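Local coordinates for protein serine protease inhibitor (Thermoanaerobacter tengcongensis, PDB 2PEE) that probably acts as a serine-type endopeptidase inhibitor of the serpin family, its N terminus functioning to trap the metastable native state, at residues T286-E291 with E324-T329; K11-S16 with F123-A128; L273-L278 with G352-F357; I198-Y203 with K361-F366. The protein carries 1 engineered substitution. All coordinates share one frame; numbering follows the deposited sequence.

Contact 1. Residues T286-E291 with E324-T329; sequences TIKMNE and EVLHKT
With chi1 at -54°, the Asn-290 side chain lies beside its own backbone N and sends OD1 back to the amide of Val-325; at His-327, CG anti to the backbone N (chi1 -165°) brings the imidazole under the end of Met-289. They lie at and just beyond the antiparallel pairing of strands 270-288 and 324-333 in the large central sheet A of the serpin fold. Ile-287 and His-327 form its hydrogen-bonded pair, Ile-287 N to His-327 O at 2.7 Å and His-327 N to Ile-287 O at 3.0 Å, and Met-289 N continues the series to Val-325 O at 2.9 Å. Where the chain then turns into helix 290-296, a side chain takes over from the backbone: Val-325 N donates to Asn-290 OD1 at 2.9 Å, in the plane of the amide, while Asn-290 ND2 is bound by Ser-323 O. Replacing Asn-290 with a leucine would probably leave the Val-325 amide without its acceptor and Ser-323 O without this donor. On the Met-289 side, the methyl CE sits over the imidazole in a CH-pi contact, 3.9 Å from the His-327 ring centroid, and His-327 NE2 is fixed by Ser-49 O. On the other face Lys-288 extends alongside Leu-326 to a weakly bonded salt bridge, its NZ forked over Glu-324 OE2 at 3.1 Å and Glu-324 OE1 at 3.2 Å.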
loop_
_atom_site.group_PDB
_atom_site.type_symbol
_atom_site.label_atom_id
_atom_site.label_comp_id
_atom_site.label_asym_id
_atom_site.label_seq_id
_atom_site.Cartn_x
_atom_site.Cartn_y
_atom_site.Cartn_z
ATOM N N THR A 286 -10.764 -3.014 0.659
ATOM C CA THR A 286 -11.153 -1.862 -0.140
ATOM C C THR A 286 -11.468 -0.698 0.791
ATOM O O THR A 286 -12.326 -0.813 1.648
ATOM C CB THR A 286 -12.413 -2.172 -0.982
ATOM O OG1 THR A 286 -12.249 -3.420 -1.660
ATOM C CG2 THR A 286 -12.656 -1.103 -1.994
ATOM N N ILE A 287 -10.790 0.428 0.620
ATOM C CA ILE A 287 -11.089 1.605 1.430
ATOM C C ILE A 287 -11.368 2.871 0.608
ATOM O O ILE A 287 -10.570 3.288 -0.214
ATOM C CB ILE A 287 -9.978 1.865 2.491
ATOM C CG1 ILE A 287 -10.304 3.114 3.315
ATOM C CG2 ILE A 287 -8.595 1.980 1.831
ATOM C CD1 ILE A 287 -9.666 3.132 4.685
ATOM N N LYS A 288 -12.525 3.474 0.837
ATOM C CA LYS A 288 -12.784 4.805 0.329
ATOM C C LYS A 288 -11.997 5.728 1.247
ATOM O O LYS A 288 -12.268 5.808 2.459
ATOM C CB LYS A 288 -14.271 5.095 0.361
ATOM C CG LYS A 288 -15.079 4.108 -0.472
ATOM C CD LYS A 288 -16.519 4.581 -0.666
ATOM C CE LYS A 288 -17.292 3.593 -1.531
ATOM N NZ LYS A 288 -18.511 4.190 -2.163
ATOM N N MET A 289 -10.984 6.385 0.690
ATOM C CA MET A 289 -9.999 7.059 1.532
ATOM C C MET A 289 -10.285 8.497 1.932
ATOM O O MET A 289 -9.578 9.055 2.778
ATOM C CB MET A 289 -8.592 6.905 0.978
ATOM C CG MET A 289 -7.829 5.854 1.748
ATOM S SD MET A 289 -6.292 5.560 0.890
ATOM C CE MET A 289 -5.569 4.356 1.993
ATOM N N ASN A 290 -11.334 9.068 1.338
ATOM C CA ASN A 290 -11.831 10.399 1.674
ATOM C C ASN A 290 -11.731 10.712 3.165
ATOM O O ASN A 290 -11.001 11.613 3.567
ATOM C CB ASN A 290 -13.281 10.563 1.200
ATOM C CG ASN A 290 -13.465 10.240 -0.270
ATOM O OD1 ASN A 290 -12.699 9.489 -0.860
ATOM N ND2 ASN A 290 -14.482 10.813 -0.867
ATOM N N GLU A 291 -12.446 9.946 3.987
ATOM C CA GLU A 291 -12.479 10.212 5.421
ATOM C C GLU A 291 -11.100 10.259 6.076
ATOM O O GLU A 291 -10.827 11.173 6.849
ATOM C CB GLU A 291 -13.394 9.238 6.140
ATOM C CG GLU A 291 -14.664 9.883 6.610
ATOM C CD GLU A 291 -14.428 10.901 7.732
ATOM O OE1 GLU A 291 -14.206 10.458 8.890
ATOM O OE2 GLU A 291 -14.484 12.134 7.458
ATOM N N GLU A 324 -14.381 10.266 -4.870
ATOM C CA GLU A 324 -13.846 9.160 -4.081
ATOM C C GLU A 324 -12.414 8.897 -4.445
ATOM O O GLU A 324 -12.025 9.034 -5.607
ATOM C CB GLU A 324 -14.679 7.884 -4.278
ATOM C CG GLU A 324 -16.136 8.024 -3.742
ATOM C CD GLU A 324 -16.971 6.769 -3.866
ATOM O OE1 GLU A 324 -18.221 6.894 -3.902
ATOM O OE2 GLU A 324 -16.378 5.663 -3.925
ATOM N N VAL A 325 -11.618 8.563 -3.432
ATOM C CA VAL A 325 -10.302 7.956 -3.638
ATOM C C VAL A 325 -10.490 6.488 -3.290
ATOM O O VAL A 325 -10.575 6.103 -2.119
ATOM C CB VAL A 325 -9.230 8.576 -2.757
ATOM C CG1 VAL A 325 -7.884 7.948 -3.049
ATOM C CG2 VAL A 325 -9.174 10.068 -2.962
ATOM N N LEU A 326 -10.601 5.676 -4.330
ATOM C CA LEU A 326 -10.954 4.278 -4.194
ATOM C C LEU A 326 -9.677 3.459 -4.161
ATOM O O LEU A 326 -9.013 3.314 -5.181
ATOM C CB LEU A 326 -11.809 3.873 -5.386
ATOM C CG LEU A 326 -12.969 2.912 -5.183
ATOM C CD1 LEU A 326 -13.799 3.309 -3.967
ATOM C CD2 LEU A 326 -13.828 2.928 -6.433
ATOM N N HIS A 327 -9.351 2.930 -2.982
ATOM C CA HIS A 327 -8.105 2.218 -2.725
ATOM C C HIS A 327 -8.362 0.744 -2.405
ATOM O O HIS A 327 -9.102 0.446 -1.448
ATOM C CB HIS A 327 -7.422 2.885 -1.538
ATOM C CG HIS A 327 -5.989 2.508 -1.368
ATOM N ND1 HIS A 327 -5.583 1.477 -0.550
ATOM C CD2 HIS A 327 -4.862 3.032 -1.899
ATOM C CE1 HIS A 327 -4.267 1.376 -0.587
ATOM N NE2 HIS A 327 -3.804 2.308 -1.398
ATOM N N LYS A 328 -7.762 -0.170 -3.184
ATOM C CA LYS A 328 -7.942 -1.617 -2.955
ATOM C C LYS A 328 -6.671 -2.438 -3.072
ATOM O O LYS A 328 -5.941 -2.345 -4.057
ATOM C CB LYS A 328 -8.987 -2.214 -3.882
ATOM C CG LYS A 328 -9.278 -3.686 -3.594
ATOM C CD LYS A 328 -10.498 -4.171 -4.367
ATOM C CE LYS A 328 -10.838 -5.621 -4.013
ATOM N NZ LYS A 328 -12.126 -6.084 -4.629
ATOM N N THR A 329 -6.446 -3.279 -2.073
ATOM C CA THR A 329 -5.242 -4.059 -1.960
ATOM C C THR A 329 -5.592 -5.525 -1.686
ATOM O O THR A 329 -6.670 -5.821 -1.178
ATOM C CB THR A 329 -4.378 -3.551 -0.777
ATOM O OG1 THR A 329 -5.188 -3.469 0.409
ATOM C CG2 THR A 329 -3.802 -2.182 -1.079
#

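Contact 2. Residues K11-S16 with F123-A128; sequences KANPVS and FLQIIA. With SO4 (sulfate ion), chain C.
Gln-125 reaches from helix 121-130 to the extended N-terminal segment at Lys-11 and Asn-13. Beyond CB, Gln-125 CG, anti to the backbone N (chi1 -165°), comes to 3.9 Å from Asn-13 ND2, and a bend at chi2 (58°) then brings CD close to both Asn-13 ND2 and Lys-11 O. OE1 lies beside Lys-11 O, acceptor next to acceptor. At the tip, Gln-125 NE2 donates to Lys-11 O at 2.9 Å in a nearly straight bond; the carbonyl oxygen lies in the plane of the Gln-125 amide, although NE2 stands above the carbonyl's own plane. NE2 is also held, and more strongly, by Asp-129 OD1, which binds Asn-13 N as well. The amide planes of Asn-13 and Gln-125 are only 19° apart. A valine in place of Gln-125 would probably leave Lys-11 O without this donor and the extended segment less firmly held to the helix. Ala-12 CB packs 4.3 Å from Ala-128 CB. Ala-12 N meanwhile binds a sulfate, probably from the crystallisation liquor, at 2.9 Å from its O3. The chemistry implies a surface attachment through one direct hydrogen bond, backed by Asp-129, with slight apolar packing between the two segments, consistent with the N-terminal segment being held on the body.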
loop_
_atom_site.group_PDB
_atom_site.type_symbol
_atom_site.label_atom_id
_atom_site.label_comp_id
_atom_site.label_asym_id
_atom_site.label_seq_id
_atom_site.Cartn_x
_atom_site.Cartn_y
_atom_site.Cartn_z
ATOM N N LYS A 11 3.382 12.499 -25.264
ATOM C CA LYS A 11 4.708 11.869 -25.185
ATOM C C LYS A 11 5.592 12.398 -24.048
ATOM O O LYS A 11 5.847 13.600 -23.932
ATOM C CB LYS A 11 5.442 11.924 -26.525
ATOM C CG LYS A 11 4.944 10.880 -27.526
ATOM C CD LYS A 11 5.861 10.787 -28.736
ATOM C CE LYS A 11 5.131 10.219 -29.950
ATOM N NZ LYS A 11 5.982 10.324 -31.175
ATOM N N ALA A 12 6.048 11.480 -23.204
ATOM C CA ALA A 12 6.988 11.793 -22.133
ATOM C C ALA A 12 8.259 12.522 -22.625
ATOM O O ALA A 12 8.831 12.155 -23.653
ATOM C CB ALA A 12 7.357 10.521 -21.422
ATOM N N ASN A 13 8.671 13.567 -21.914
ATOM C CA ASN A 13 10.017 14.133 -22.093
ATOM C C ASN A 13 10.988 13.474 -21.134
ATOM O O ASN A 13 10.591 13.009 -20.044
ATOM C CB ASN A 13 10.089 15.631 -21.757
ATOM C CG ASN A 13 8.937 16.447 -22.331
ATOM O OD1 ASN A 13 8.647 16.379 -23.532
ATOM N ND2 ASN A 13 8.294 17.259 -21.466
ATOM N N PRO A 14 12.277 13.464 -21.510
ATOM C CA PRO A 14 13.322 13.058 -20.578
ATOM C C PRO A 14 13.299 13.936 -19.331
ATOM O O PRO A 14 13.032 15.129 -19.437
ATOM C CB PRO A 14 14.606 13.282 -21.362
ATOM C CG PRO A 14 14.243 13.845 -22.652
ATOM C CD PRO A 14 12.794 13.805 -22.841
ATOM N N VAL A 15 13.530 13.360 -18.154
ATOM C CA VAL A 15 13.589 14.149 -16.914
ATOM C C VAL A 15 14.871 13.916 -16.132
ATOM O O VAL A 15 15.476 12.879 -16.241
ATOM C CB VAL A 15 12.388 13.869 -15.981
ATOM C CG1 VAL A 15 11.124 14.290 -16.627
ATOM C CG2 VAL A 15 12.305 12.399 -15.602
ATOM N N SER A 16 15.280 14.892 -15.339
ATOM C CA SER A 16 16.327 14.664 -14.352
ATOM C C SER A 16 15.856 13.760 -13.244
ATOM O O SER A 16 14.783 13.963 -12.683
ATOM C CB SER A 16 16.744 15.967 -13.700
ATOM O OG SER A 16 17.354 16.796 -14.636
ATOM N N PHE A 123 -0.802 19.668 -17.158
ATOM C CA PHE A 123 -1.017 18.600 -16.179
ATOM C C PHE A 123 -0.695 17.233 -16.764
ATOM O O PHE A 123 0.108 16.485 -16.201
ATOM C CB PHE A 123 -2.441 18.628 -15.639
ATOM C CG PHE A 123 -2.763 17.504 -14.664
ATOM C CD1 PHE A 123 -2.235 17.503 -13.371
ATOM C CD2 PHE A 123 -3.634 16.476 -15.028
ATOM C CE1 PHE A 123 -2.541 16.491 -12.477
ATOM C CE2 PHE A 123 -3.944 15.463 -14.137
ATOM C CZ PHE A 123 -3.393 15.470 -12.858
ATOM N N LEU A 124 -1.299 16.921 -17.905
ATOM C CA LEU A 124 -1.098 15.633 -18.543
ATOM C C LEU A 124 0.386 15.378 -18.822
ATOM O O LEU A 124 0.872 14.265 -18.617
ATOM C CB LEU A 124 -1.935 15.515 -19.814
ATOM C CG LEU A 124 -3.462 15.517 -19.621
ATOM C CD1 LEU A 124 -4.208 15.321 -20.947
ATOM C CD2 LEU A 124 -3.910 14.487 -18.597
ATOM N N GLN A 125 1.108 16.416 -19.239
ATOM C CA GLN A 125 2.537 16.303 -19.505
ATOM C C GLN A 125 3.296 15.898 -18.238
ATOM O O GLN A 125 4.175 15.035 -18.297
ATOM C CB GLN A 125 3.097 17.609 -20.074
ATOM C CG GLN A 125 4.466 17.477 -20.704
ATOM C CD GLN A 125 4.511 16.475 -21.843
ATOM O OE1 GLN A 125 3.856 16.651 -22.855
ATOM N NE2 GLN A 125 5.309 15.427 -21.687
ATOM N N ILE A 126 2.945 16.511 -17.105
ATOM C CA ILE A 126 3.576 16.180 -15.856
ATOM C C ILE A 126 3.391 14.692 -15.564
ATOM O O ILE A 126 4.370 14.024 -15.188
ATOM C CB ILE A 126 3.096 17.062 -14.698
ATOM C CG1 ILE A 126 3.611 18.484 -14.889
ATOM C CG2 ILE A 126 3.597 16.522 -13.337
ATOM C CD1 ILE A 126 2.976 19.525 -13.985
ATOM N N ILE A 127 2.170 14.177 -15.766
ATOM C CA ILE A 127 1.874 12.745 -15.581
ATOM C C ILE A 127 2.747 11.830 -16.466
ATOM O O ILE A 127 3.274 10.797 -15.998
ATOM C CB ILE A 127 0.387 12.418 -15.841
ATOM C CG1 ILE A 127 -0.562 13.293 -14.983
ATOM C CG2 ILE A 127 0.128 10.929 -15.666
ATOM C CD1 ILE A 127 -0.276 13.298 -13.455
ATOM N N ALA A 128 2.906 12.211 -17.737
ATOM C CA ALA A 128 3.737 11.456 -18.661
ATOM C C ALA A 128 5.200 11.448 -18.231
ATOM O O ALA A 128 5.875 10.419 -18.314
ATOM C CB ALA A 128 3.623 12.028 -20.023
HETATM S S SO4 C . 5.948 7.554 -24.203
HETATM O O1 SO4 C . 6.694 6.817 -23.172
HETATM O O2 SO4 C . 6.857 8.005 -25.256
HETATM O O3 SO4 C . 5.309 8.743 -23.643
HETATM O O4 SO4 C . 4.936 6.649 -24.745
#

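Contact 3. Residues L273-L278 with G352-F357; sequences LVRASL and GIPVNF
Leu-273 and Phe-357 bring the two segments within 5.0 Å, CA to CA, where an irregular loop passes near the start of strand 270-288, and no hydrogen bond links the segments. The pairing comes one residue later: the backbones of Leu-273 and Arg-275 both bond to Lys-358, at the start of strand 358-361. Just before that, Asn-356 adopts a left-handed backbone conformation, and the loop doubles back so that Pro-354 and Phe-357 face the same strand. Leu-273 serves both. Its CB lies 4.1 Å from Phe-357 CB, and its CD1 branch comes crosswise to Pro-354 CB at 3.9 Å. Two residues on, Arg-275 stretches out from CG to NE and passes beside the aromatic ring. Phe-357 CZ stands over one face of the guanidinium, displaced toward its rim and 3.8 Å from Arg-275 NH1, with the two planes 34° apart; this is an inclined, partial overlap. The other terminal nitrogen, Arg-275 NH2, ends 3.8 Å from Pro-354 CG. The aromatic group can meet the arginine because chi1 of Phe-357 (54°) holds the ring between its backbone N and carbonyl carbon, with Pro-354 O and Val-355 N at the ring edge. The contact is thus made by van der Waals packing, part of it from a charged side chain, and lies at the surface, where residues of both segments also touch crystal neighbours, so the lattice may influence the loop. Its place is that of the distal end of a serpin reactive centre loop, where the exposed chain rejoins the body of the protein through the first strand of sheet C.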
loop_
_atom_site.group_PDB
_atom_site.type_symbol
_atom_site.label_atom_id
_atom_site.label_comp_id
_atom_site.label_asym_id
_atom_site.label_seq_id
_atom_site.Cartn_x
_atom_site.Cartn_y
_atom_site.Cartn_z
ATOM N N LEU A 273 18.635 -15.716 15.974
ATOM C CA LEU A 273 17.691 -16.759 15.553
ATOM C C LEU A 273 16.315 -16.622 16.211
ATOM O O LEU A 273 16.202 -16.449 17.437
ATOM C CB LEU A 273 18.262 -18.159 15.791
ATOM C CG LEU A 273 19.450 -18.532 14.907
ATOM C CD1 LEU A 273 20.200 -19.689 15.490
ATOM C CD2 LEU A 273 19.004 -18.856 13.478
ATOM N N VAL A 274 15.279 -16.689 15.379
ATOM C CA VAL A 274 13.903 -16.642 15.849
ATOM C C VAL A 274 13.089 -17.870 15.421
ATOM O O VAL A 274 13.044 -18.216 14.231
ATOM C CB VAL A 274 13.189 -15.388 15.329
ATOM C CG1 VAL A 274 11.727 -15.357 15.807
ATOM C CG2 VAL A 274 13.952 -14.132 15.746
ATOM N N ARG A 275 12.462 -18.528 16.398
ATOM C CA ARG A 275 11.411 -19.497 16.109
ATOM C C ARG A 275 10.114 -18.744 15.822
ATOM O O ARG A 275 9.453 -18.196 16.717
ATOM C CB ARG A 275 11.239 -20.514 17.232
ATOM C CG ARG A 275 12.403 -21.484 17.349
ATOM C CD ARG A 275 11.997 -22.806 17.953
ATOM N NE ARG A 275 12.995 -23.837 17.676
ATOM C CZ ARG A 275 13.236 -24.874 18.476
ATOM N NH1 ARG A 275 12.557 -25.012 19.609
ATOM N NH2 ARG A 275 14.165 -25.767 18.156
ATOM N N ALA A 276 9.778 -18.712 14.542
ATOM C CA ALA A 276 8.692 -17.906 14.047
ATOM C C ALA A 276 7.544 -18.822 13.700
ATOM O O ALA A 276 7.748 -19.888 13.101
ATOM C CB ALA A 276 9.137 -17.135 12.823
ATOM N N SER A 277 6.339 -18.402 14.070
ATOM C CA SER A 277 5.171 -19.151 13.711
ATOM C C SER A 277 4.146 -18.208 13.145
ATOM O O SER A 277 3.589 -17.368 13.863
ATOM C CB SER A 277 4.616 -19.876 14.912
ATOM O OG SER A 277 3.700 -20.852 14.485
ATOM N N LEU A 278 3.891 -18.382 11.851
ATOM C CA LEU A 278 3.139 -17.423 11.055
ATOM C C LEU A 278 1.940 -18.120 10.416
ATOM O O LEU A 278 2.126 -19.022 9.602
ATOM C CB LEU A 278 4.072 -16.825 9.996
ATOM C CG LEU A 278 3.537 -16.053 8.796
ATOM C CD1 LEU A 278 2.672 -14.868 9.253
ATOM C CD2 LEU A 278 4.694 -15.594 7.896
ATOM N N GLY A 352 19.285 -27.321 11.858
ATOM C CA GLY A 352 20.365 -27.222 12.827
ATOM C C GLY A 352 19.819 -27.258 14.235
ATOM O O GLY A 352 18.645 -27.557 14.436
ATOM N N ILE A 353 20.669 -26.960 15.208
ATOM C CA ILE A 353 20.243 -26.866 16.592
ATOM C C ILE A 353 20.473 -25.425 17.049
ATOM O O ILE A 353 21.614 -24.994 17.213
ATOM C CB ILE A 353 20.980 -27.898 17.496
ATOM C CG1 ILE A 353 20.531 -29.322 17.147
ATOM C CG2 ILE A 353 20.703 -27.647 18.971
ATOM C CD1 ILE A 353 21.459 -30.427 17.620
ATOM N N PRO A 354 19.388 -24.659 17.237
ATOM C CA PRO A 354 19.603 -23.286 17.668
ATOM C C PRO A 354 19.866 -23.179 19.180
ATOM O O PRO A 354 19.385 -24.019 19.975
ATOM C CB PRO A 354 18.294 -22.604 17.285
ATOM C CG PRO A 354 17.271 -23.679 17.442
ATOM C CD PRO A 354 17.956 -24.974 17.075
ATOM N N VAL A 355 20.640 -22.162 19.557
ATOM C CA VAL A 355 20.922 -21.855 20.958
ATOM C C VAL A 355 20.764 -20.346 21.160
ATOM O O VAL A 355 21.085 -19.566 20.275
ATOM C CB VAL A 355 22.345 -22.320 21.387
ATOM N N ASN A 356 20.267 -19.950 22.326
ATOM C CA ASN A 356 19.972 -18.557 22.646
ATOM C C ASN A 356 18.994 -17.915 21.679
ATOM O O ASN A 356 19.181 -16.750 21.284
ATOM C CB ASN A 356 21.249 -17.725 22.688
ATOM C CG ASN A 356 22.217 -18.201 23.720
ATOM O OD1 ASN A 356 21.832 -18.602 24.813
ATOM N ND2 ASN A 356 23.492 -18.157 23.385
ATOM N N PHE A 357 17.956 -18.655 21.294
ATOM C CA PHE A 357 17.029 -18.171 20.259
ATOM C C PHE A 357 15.791 -17.508 20.846
ATOM O O PHE A 357 15.458 -17.705 22.018
ATOM C CB PHE A 357 16.615 -19.302 19.323
ATOM C CG PHE A 357 16.055 -20.480 20.031
ATOM C CD1 PHE A 357 16.864 -21.575 20.324
ATOM C CD2 PHE A 357 14.727 -20.494 20.438
ATOM C CE1 PHE A 357 16.354 -22.668 20.998
ATOM C CE2 PHE A 357 14.213 -21.593 21.125
ATOM C CZ PHE A 357 15.029 -22.680 21.402
#

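Contact 4. Residues I198-Y203 with K361-F366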
loop_
_atom_site.group_PDB
_atom_site.type_symbol
_atom_site.label_atom_id
_atom_site.label_comp_id
_atom_site.label_asym_id
_atom_site.label_seq_id
_atom_site.Cartn_x
_atom_site.Cartn_y
_atom_site.Cartn_z
ATOM N N ILE A 198 -3.964 -22.909 17.172
ATOM C CA ILE A 198 -5.108 -22.030 17.501
ATOM C C ILE A 198 -4.840 -20.520 17.451
ATOM O O ILE A 198 -4.154 -19.976 18.315
ATOM C CB ILE A 198 -5.730 -22.355 18.889
ATOM C CG1 ILE A 198 -6.173 -23.823 18.994
ATOM C CG2 ILE A 198 -6.891 -21.429 19.146
ATOM C CD1 ILE A 198 -7.482 -24.162 18.278
ATOM N N PHE A 199 -5.405 -19.840 16.461
ATOM C CA PHE A 199 -5.372 -18.383 16.458
ATOM C C PHE A 199 -6.474 -17.848 17.359
ATOM O O PHE A 199 -7.642 -18.229 17.216
ATOM C CB PHE A 199 -5.536 -17.817 15.047
ATOM C CG PHE A 199 -5.297 -16.326 14.952
ATOM C CD1 PHE A 199 -4.002 -15.817 14.915
ATOM C CD2 PHE A 199 -6.371 -15.435 14.901
ATOM C CE1 PHE A 199 -3.780 -14.452 14.825
ATOM C CE2 PHE A 199 -6.157 -14.049 14.802
ATOM C CZ PHE A 199 -4.859 -13.559 14.766
ATOM N N THR A 200 -6.105 -16.955 18.272
ATOM C CA THR A 200 -7.053 -16.417 19.258
ATOM C C THR A 200 -7.496 -15.001 18.886
ATOM O O THR A 200 -6.907 -14.020 19.348
ATOM C CB THR A 200 -6.428 -16.408 20.667
ATOM O OG1 THR A 200 -5.677 -17.629 20.886
ATOM C CG2 THR A 200 -7.507 -16.211 21.706
ATOM N N ASP A 201 -8.542 -14.902 18.063
ATOM C CA ASP A 201 -8.930 -13.624 17.448
ATOM C C ASP A 201 -9.376 -12.545 18.427
ATOM O O ASP A 201 -9.534 -12.787 19.628
ATOM C CB ASP A 201 -9.994 -13.823 16.353
ATOM C CG ASP A 201 -11.419 -13.963 16.907
ATOM O OD1 ASP A 201 -11.619 -14.282 18.107
ATOM O OD2 ASP A 201 -12.356 -13.758 16.110
ATOM N N VAL A 202 -9.598 -11.358 17.879
ATOM C CA VAL A 202 -9.943 -10.165 18.636
ATOM C C VAL A 202 -11.273 -10.334 19.376
ATOM O O VAL A 202 -11.535 -9.647 20.368
ATOM C CB VAL A 202 -10.014 -8.983 17.690
ATOM C CG1 VAL A 202 -11.404 -8.859 17.118
ATOM C CG2 VAL A 202 -9.563 -7.715 18.377
ATOM N N TYR A 203 -12.091 -11.278 18.910
ATOM C CA TYR A 203 -13.393 -11.545 19.500
ATOM C C TYR A 203 -13.315 -12.626 20.562
ATOM O O TYR A 203 -14.291 -12.856 21.287
ATOM C CB TYR A 203 -14.390 -11.923 18.399
ATOM C CG TYR A 203 -14.583 -10.822 17.366
ATOM C CD1 TYR A 203 -14.047 -10.931 16.082
ATOM C CD2 TYR A 203 -15.292 -9.663 17.686
ATOM C CE1 TYR A 203 -14.217 -9.912 15.135
ATOM C CE2 TYR A 203 -15.475 -8.646 16.754
ATOM C CZ TYR A 203 -14.936 -8.773 15.485
ATOM O OH TYR A 203 -15.128 -7.745 14.581
ATOM N N LYS A 361 5.364 -16.272 18.123
ATOM C CA LYS A 361 4.225 -17.046 17.732
ATOM C C LYS A 361 3.137 -16.028 17.479
ATOM O O LYS A 361 2.767 -15.270 18.374
ATOM C CB LYS A 361 3.858 -17.991 18.872
ATOM C CG LYS A 361 2.846 -19.070 18.521
ATOM C CD LYS A 361 2.830 -20.162 19.584
ATOM C CE LYS A 361 1.712 -21.164 19.345
ATOM N NZ LYS A 361 1.954 -21.980 18.126
ATOM N N LEU A 362 2.652 -15.972 16.243
ATOM C CA LEU A 362 1.586 -15.037 15.879
ATOM C C LEU A 362 0.267 -15.718 16.165
ATOM O O LEU A 362 -0.488 -16.115 15.274
ATOM C CB LEU A 362 1.740 -14.529 14.444
ATOM C CG LEU A 362 3.083 -13.817 14.225
ATOM C CD1 LEU A 362 3.355 -13.650 12.767
ATOM C CD2 LEU A 362 3.161 -12.480 14.946
ATOM N N ASN A 363 0.046 -15.823 17.473
ATOM C CA ASN A 363 -0.958 -16.652 18.152
ATOM C C ASN A 363 -2.271 -15.885 18.315
ATOM O O ASN A 363 -3.317 -16.466 18.596
ATOM C CB ASN A 363 -0.391 -16.991 19.540
ATOM C CG ASN A 363 -0.839 -18.333 20.042
ATOM O OD1 ASN A 363 -1.736 -18.949 19.464
ATOM N ND2 ASN A 363 -0.216 -18.814 21.125
ATOM N N ARG A 364 -2.198 -14.570 18.110
ATOM C CA ARG A 364 -3.265 -13.626 18.435
ATOM C C ARG A 364 -3.044 -12.412 17.523
ATOM O O ARG A 364 -2.075 -12.414 16.761
ATOM C CB ARG A 364 -3.155 -13.235 19.909
ATOM C CG ARG A 364 -1.780 -12.734 20.322
ATOM C CD ARG A 364 -1.684 -12.487 21.830
ATOM N NE ARG A 364 -0.289 -12.296 22.215
ATOM C CZ ARG A 364 0.335 -11.122 22.225
ATOM N NH1 ARG A 364 -0.319 -10.011 21.907
ATOM N NH2 ARG A 364 1.616 -11.058 22.561
ATOM N N PRO A 365 -3.909 -11.373 17.598
ATOM C CA PRO A 365 -3.828 -10.261 16.629
ATOM C C PRO A 365 -2.456 -9.587 16.535
ATOM O O PRO A 365 -1.752 -9.445 17.545
ATOM C CB PRO A 365 -4.871 -9.266 17.148
ATOM C CG PRO A 365 -5.861 -10.120 17.858
ATOM C CD PRO A 365 -5.000 -11.154 18.563
ATOM N N PHE A 366 -2.085 -9.187 15.318
ATOM C CA PHE A 366 -0.767 -8.615 15.044
ATOM C C PHE A 366 -0.844 -7.678 13.849
ATOM O O PHE A 366 -1.848 -7.655 13.135
ATOM C CB PHE A 366 0.282 -9.714 14.786
ATOM C CG PHE A 366 -0.041 -10.626 13.620
ATOM C CD1 PHE A 366 0.484 -10.376 12.348
ATOM C CD2 PHE A 366 -0.843 -11.753 13.795
ATOM C CE1 PHE A 366 0.208 -11.239 11.269
ATOM C CE2 PHE A 366 -1.131 -12.608 12.728
ATOM C CZ PHE A 366 -0.607 -12.351 11.461
#
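Phe-199 and Phe-366 meet where strand 194-200 of serpin sheet C ends against the connection that leads from strand 358-361 into strand 366-372 of sheet B. Their rings are not stacked face on face. Phe-199 CE1 comes up to the edge of the Phe-366 ring, near its plane, at 3.8 Å from Phe-366 CE2. One face of Phe-366 is occupied instead by Leu-362 CB, within the same connection. The Phe-199 ring, with CG anti to the backbone N (chi1 -171°), is laid across the backbone of the turn: Leu-362 O lies in the ring plane at its edge, 3.5 Å from Phe-199 CD1, whereas Arg-364 O approaches obliquely. The ring thus packs against several backbone carbonyls of the turn. Leu-362 is itself the centre of an inverse gamma turn. The backbone adds one firm bond, Thr-200 N to Asn-363 O at 2.8 Å, and Thr-200 OG1 makes a weak one to the same oxygen. Beyond it the Pro-365 ring fits against the strand end, with CG at 4.3 Å from Val-202 CB and CD at 3.5 Å from Thr-200 O.

How the contacts relate
Contact 1 is a partly buried strand pairing in the body of the fold, rich in backbone bonds, whereas contacts 2 and 3 lie at the surface on opposite sides of the chain's centre, about 50 Å apart between centres. Contact 2 relies on side-chain amide chemistry and contact 3 on apolar and guanidinium packing. Contacts 1 and 3 share strand 270-288, which passes from sheet C to sheet A. Contact 4, partly buried and aromatic, adjoins contact 3: Ser-277 O and Leu-362 N are 2.9 Å apart, a probable hydrogen bond. Along the chain, contact 1 nests within contact 3 and contact 3 within contact 4, while contact 2 closes earlier.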